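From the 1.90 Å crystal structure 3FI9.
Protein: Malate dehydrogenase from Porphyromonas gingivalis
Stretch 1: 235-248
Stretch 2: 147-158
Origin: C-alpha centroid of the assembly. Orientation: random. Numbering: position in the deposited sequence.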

# COMPACT_ATOMS: atom_id res chain seq x y z
N SER A 235 10.74 -11.29 -1.91
CA SER A 235 11.18 -10.54 -0.72
C SER A 235 10.08 -9.64 -0.18
O SER A 235 9.20 -9.22 -0.94
CB SER A 235 12.40 -9.68 -1.04
OG SER A 235 13.35 -10.42 -1.79
N SER A 236 10.13 -9.33 1.12
CA SER A 236 9.20 -8.39 1.72
C SER A 236 9.19 -7.06 0.96
O SER A 236 10.22 -6.58 0.50
CB SER A 236 9.60 -8.13 3.18
OG SER A 236 10.87 -7.52 3.17
N PHE A 237 8.02 -6.45 0.80
CA PHE A 237 7.98 -5.14 0.14
C PHE A 237 7.02 -4.18 0.82
O PHE A 237 7.23 -2.94 0.81
CB PHE A 237 7.69 -5.29 -1.35
CG PHE A 237 6.38 -5.97 -1.65
CD1 PHE A 237 5.26 -5.21 -1.96
CD2 PHE A 237 6.29 -7.34 -1.64
CE1 PHE A 237 4.03 -5.84 -2.25
CE2 PHE A 237 5.08 -7.97 -1.93
CZ PHE A 237 3.95 -7.22 -2.23
N GLN A 238 6.01 -4.73 1.47
CA GLN A 238 5.07 -3.83 2.11
C GLN A 238 5.63 -3.31 3.44
O GLN A 238 5.52 -2.08 3.74
CB GLN A 238 3.73 -4.50 2.32
CG GLN A 238 3.04 -4.91 1.02
CD GLN A 238 1.68 -5.59 1.31
OE1 GLN A 238 1.52 -6.82 1.09
NE2 GLN A 238 0.71 -4.81 1.85
N SER A 239 6.24 -4.18 4.26
CA SER A 239 6.75 -3.65 5.53
C SER A 239 7.95 -2.69 5.41
O SER A 239 7.95 -1.64 6.05
CB SER A 239 6.94 -4.73 6.63
OG SER A 239 7.78 -5.82 6.16
N PRO A 240 8.97 -3.02 4.58
CA PRO A 240 10.06 -2.08 4.44
C PRO A 240 9.56 -0.77 3.88
O PRO A 240 10.09 0.26 4.22
CB PRO A 240 11.01 -2.74 3.42
CG PRO A 240 10.24 -3.84 2.79
CD PRO A 240 9.14 -4.23 3.72
N SER A 241 8.56 -0.83 3.01
CA SER A 241 8.01 0.38 2.41
C SER A 241 7.33 1.23 3.46
O SER A 241 7.67 2.41 3.67
CB SER A 241 6.98 0.01 1.34
OG SER A 241 6.19 1.16 1.06
N TYR A 242 6.34 0.64 4.13
CA TYR A 242 5.57 1.40 5.09
C TYR A 242 6.49 2.02 6.18
O TYR A 242 6.38 3.20 6.51
CB TYR A 242 4.50 0.52 5.75
CG TYR A 242 3.75 1.26 6.79
CD1 TYR A 242 2.75 2.18 6.44
CD2 TYR A 242 3.98 1.02 8.13
CE1 TYR A 242 2.03 2.87 7.45
CE2 TYR A 242 3.30 1.71 9.09
CZ TYR A 242 2.35 2.64 8.75
OH TYR A 242 1.68 3.26 9.78
N VAL A 243 7.42 1.24 6.70
CA VAL A 243 8.24 1.71 7.85
C VAL A 243 9.17 2.88 7.42
O VAL A 243 9.24 3.95 8.08
CB VAL A 243 8.97 0.54 8.55
CG1 VAL A 243 9.96 1.07 9.62
CG2 VAL A 243 7.90 -0.44 9.17
N SER A 244 9.79 2.70 6.25
CA SER A 244 10.61 3.76 5.64
C SER A 244 9.81 5.05 5.44
O SER A 244 10.31 6.16 5.66
CB SER A 244 11.15 3.26 4.29
OG SER A 244 12.05 2.14 4.49
N ILE A 245 8.60 4.91 4.95
CA ILE A 245 7.82 6.14 4.74
C ILE A 245 7.38 6.78 6.06
O ILE A 245 7.28 8.02 6.16
CB ILE A 245 6.66 5.98 3.76
CG1 ILE A 245 7.19 5.33 2.45
CG2 ILE A 245 5.98 7.38 3.50
CD1 ILE A 245 8.36 6.07 1.69
N GLU A 246 7.13 5.96 7.09
CA GLU A 246 6.89 6.56 8.41
C GLU A 246 8.12 7.32 8.81
O GLU A 246 7.99 8.38 9.45
CB GLU A 246 6.67 5.53 9.52
CG GLU A 246 5.39 4.79 9.53
CD GLU A 246 5.31 3.82 10.73
OE1 GLU A 246 4.45 4.03 11.57
OE2 GLU A 246 6.10 2.86 10.83
N MET A 247 9.32 6.78 8.51
CA MET A 247 10.56 7.54 8.85
C MET A 247 10.62 8.91 8.16
O MET A 247 10.93 9.93 8.84
CB MET A 247 11.85 6.75 8.52
CG MET A 247 11.90 5.34 9.17
SD MET A 247 13.34 4.40 8.63
CE MET A 247 14.69 5.43 9.11
N ILE A 248 10.40 8.96 6.84
CA ILE A 248 10.49 10.26 6.14
C ILE A 248 9.36 11.22 6.61
O ILE A 248 9.54 12.44 6.74
CB ILE A 248 10.52 10.11 4.59
CG1 ILE A 248 11.25 11.30 3.97
CG2 ILE A 248 9.07 9.91 3.98
CD1 ILE A 248 12.76 11.34 4.29
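Stretch 2 (147-158) VTTLAGLDSTRL

Stretch 2 lies along one side of the helix 238-248 as a strand, a short turn and the opening of a second helix. The strand that begins at Val147 is extended and runs nearly antiparallel to the helix, with 156° between their N-to-C directions and a closest axial approach of 9.0 Å. Around Ala151 and Gly152 the chain leaves the extended conformation, and the helix carrying Leu153 to Leu158 then crosses at 115°, its axis no nearer than 11.5 Å. The register follows from this course: Ser244 CA is 6.0 Å from Leu150 CA, Val243 CA 7.5 Å from Gly152 CA, and Pro240 CA 7.3 Å from Leu153 CA.

Leu150 covers the most surface. Its CA-to-CB bond points sideways, but with chi1 t and chi2 p the end of the side chain comes nearer to the helix. Leu150 CD1 packs 3.6 Å from Val243 CG1, and Leu150 CD2 lies 3.7 Å from Pro240 CB, so one forked side chain touches residues three apart in the helix. Leu150 CB also rests 3.8 Å from Ser244 OG. That hydroxyl has its hydrogen-bonding need met within its own helix, where Ser244 OG donates to Pro240 O at 2.7 Å.

Met247, one turn beyond Val243, reaches the strand. Met247 SD is 3.9 Å from Leu150 CA, and Met247 CE lies 3.4 Å from Thr149 O and 3.7 Å from Thr148 OG1. The flexible thioether thus follows the strand backbone, an apolar tip laid against polar atoms without a hydrogen bond.

Leu153 points toward the first helix and meets its earlier turns. Leu153 CD2 is 3.9 Å from Val243 CG2, while Leu153 CD1 lies 4.0 Å from both Pro240 N and Ser239 OG. Val243 therefore offers one methyl to each leucine. Between them Gly152 has no side chain; an ideal CB there would point toward the helix and lie 3.8 Å from Val243 CG1.

Beyond the leucines the contact turns polar and wet. Arg157 NH2 is 4.0 Å from Ser236 OG, with no direct hydrogen bond; two waters bridge the arginine to the serines from beside that contact. One water accepts from Arg157 NH2 at 3.0 Å and donates to Ser239 OG at 2.7 Å; another accepts from Arg157 NH2 at 2.8 Å and is 2.6 Å from Ser236 OG. No direct hydrogen bond joins the stretches. The rule to read here is apolar packing at the centre, with solvent bridging the arginine end.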

# COMPACT_ATOMS: atom_id res chain seq x y z
N VAL A 147 20.99 11.89 7.42
CA VAL A 147 20.89 10.59 6.72
C VAL A 147 20.59 9.46 7.69
O VAL A 147 21.26 9.34 8.70
CB VAL A 147 22.20 10.24 5.96
CG1 VAL A 147 22.09 8.87 5.19
CG2 VAL A 147 22.54 11.36 4.97
N THR A 148 19.57 8.64 7.38
CA THR A 148 19.24 7.45 8.18
C THR A 148 19.06 6.24 7.26
O THR A 148 18.94 6.38 6.04
CB THR A 148 17.93 7.61 8.97
OG1 THR A 148 16.91 8.16 8.10
CG2 THR A 148 18.13 8.57 10.15
N THR A 149 19.06 5.04 7.85
CA THR A 149 18.71 3.85 7.13
C THR A 149 17.55 3.14 7.83
O THR A 149 17.37 3.28 9.02
CB THR A 149 19.91 2.84 7.04
OG1 THR A 149 20.30 2.44 8.36
CG2 THR A 149 21.15 3.53 6.39
N LEU A 150 16.74 2.40 7.07
CA LEU A 150 15.75 1.50 7.61
C LEU A 150 16.46 0.40 8.43
O LEU A 150 17.30 -0.34 7.89
CB LEU A 150 15.01 0.81 6.45
CG LEU A 150 14.11 -0.34 6.87
CD1 LEU A 150 12.97 0.26 7.73
CD2 LEU A 150 13.57 -1.15 5.64
N ALA A 151 16.12 0.31 9.71
CA ALA A 151 16.70 -0.64 10.62
C ALA A 151 15.68 -1.16 11.63
O ALA A 151 16.07 -1.88 12.55
CB ALA A 151 17.90 -0.01 11.36
N GLY A 152 14.40 -0.80 11.47
CA GLY A 152 13.38 -1.07 12.53
C GLY A 152 12.71 -2.45 12.40
O GLY A 152 12.01 -2.92 13.32
N LEU A 153 12.86 -3.08 11.24
CA LEU A 153 12.16 -4.37 11.00
C LEU A 153 12.60 -5.46 11.96
O LEU A 153 11.80 -6.34 12.25
CB LEU A 153 12.28 -4.87 9.54
CG LEU A 153 11.60 -4.02 8.43
CD1 LEU A 153 11.54 -4.78 7.08
CD2 LEU A 153 10.17 -3.55 8.80
N ASP A 154 13.84 -5.44 12.42
CA ASP A 154 14.26 -6.46 13.39
C ASP A 154 13.43 -6.26 14.68
O ASP A 154 13.02 -7.24 15.32
CB ASP A 154 15.78 -6.37 13.70
CG ASP A 154 16.66 -7.13 12.66
OD1 ASP A 154 16.13 -7.84 11.78
OD2 ASP A 154 17.90 -7.00 12.71
N SER A 155 13.18 -5.00 15.03
CA SER A 155 12.40 -4.70 16.23
C SER A 155 10.89 -5.03 16.10
O SER A 155 10.28 -5.53 17.05
CB SER A 155 12.61 -3.24 16.66
OG SER A 155 13.97 -3.01 17.05
N THR A 156 10.28 -4.79 14.93
CA THR A 156 8.85 -5.09 14.74
C THR A 156 8.67 -6.59 14.60
O THR A 156 7.68 -7.16 15.07
CB THR A 156 8.24 -4.37 13.49
OG1 THR A 156 8.89 -4.82 12.28
CG2 THR A 156 8.42 -2.88 13.63
N ARG A 157 9.67 -7.25 14.03
CA ARG A 157 9.59 -8.70 13.91
C ARG A 157 9.76 -9.32 15.31
O ARG A 157 9.03 -10.22 15.70
CB ARG A 157 10.65 -9.20 12.95
CG ARG A 157 10.29 -8.86 11.50
CD ARG A 157 11.44 -9.30 10.53
NE ARG A 157 11.07 -8.94 9.16
CZ ARG A 157 11.93 -8.90 8.14
NH1 ARG A 157 13.21 -9.18 8.32
NH2 ARG A 157 11.51 -8.56 6.93
N LEU A 158 10.67 -8.78 16.11
CA LEU A 158 10.76 -9.29 17.49
C LEU A 158 9.44 -9.09 18.24
O LEU A 158 8.99 -9.98 18.97
CB LEU A 158 11.94 -8.67 18.23
CG LEU A 158 12.14 -9.07 19.70
CD1 LEU A 158 12.49 -10.53 19.81
CD2 LEU A 158 13.31 -8.25 20.30
O HOH W 1 8.53 -8.30 6.77
O HOH W 2 12.80 -8.62 4.48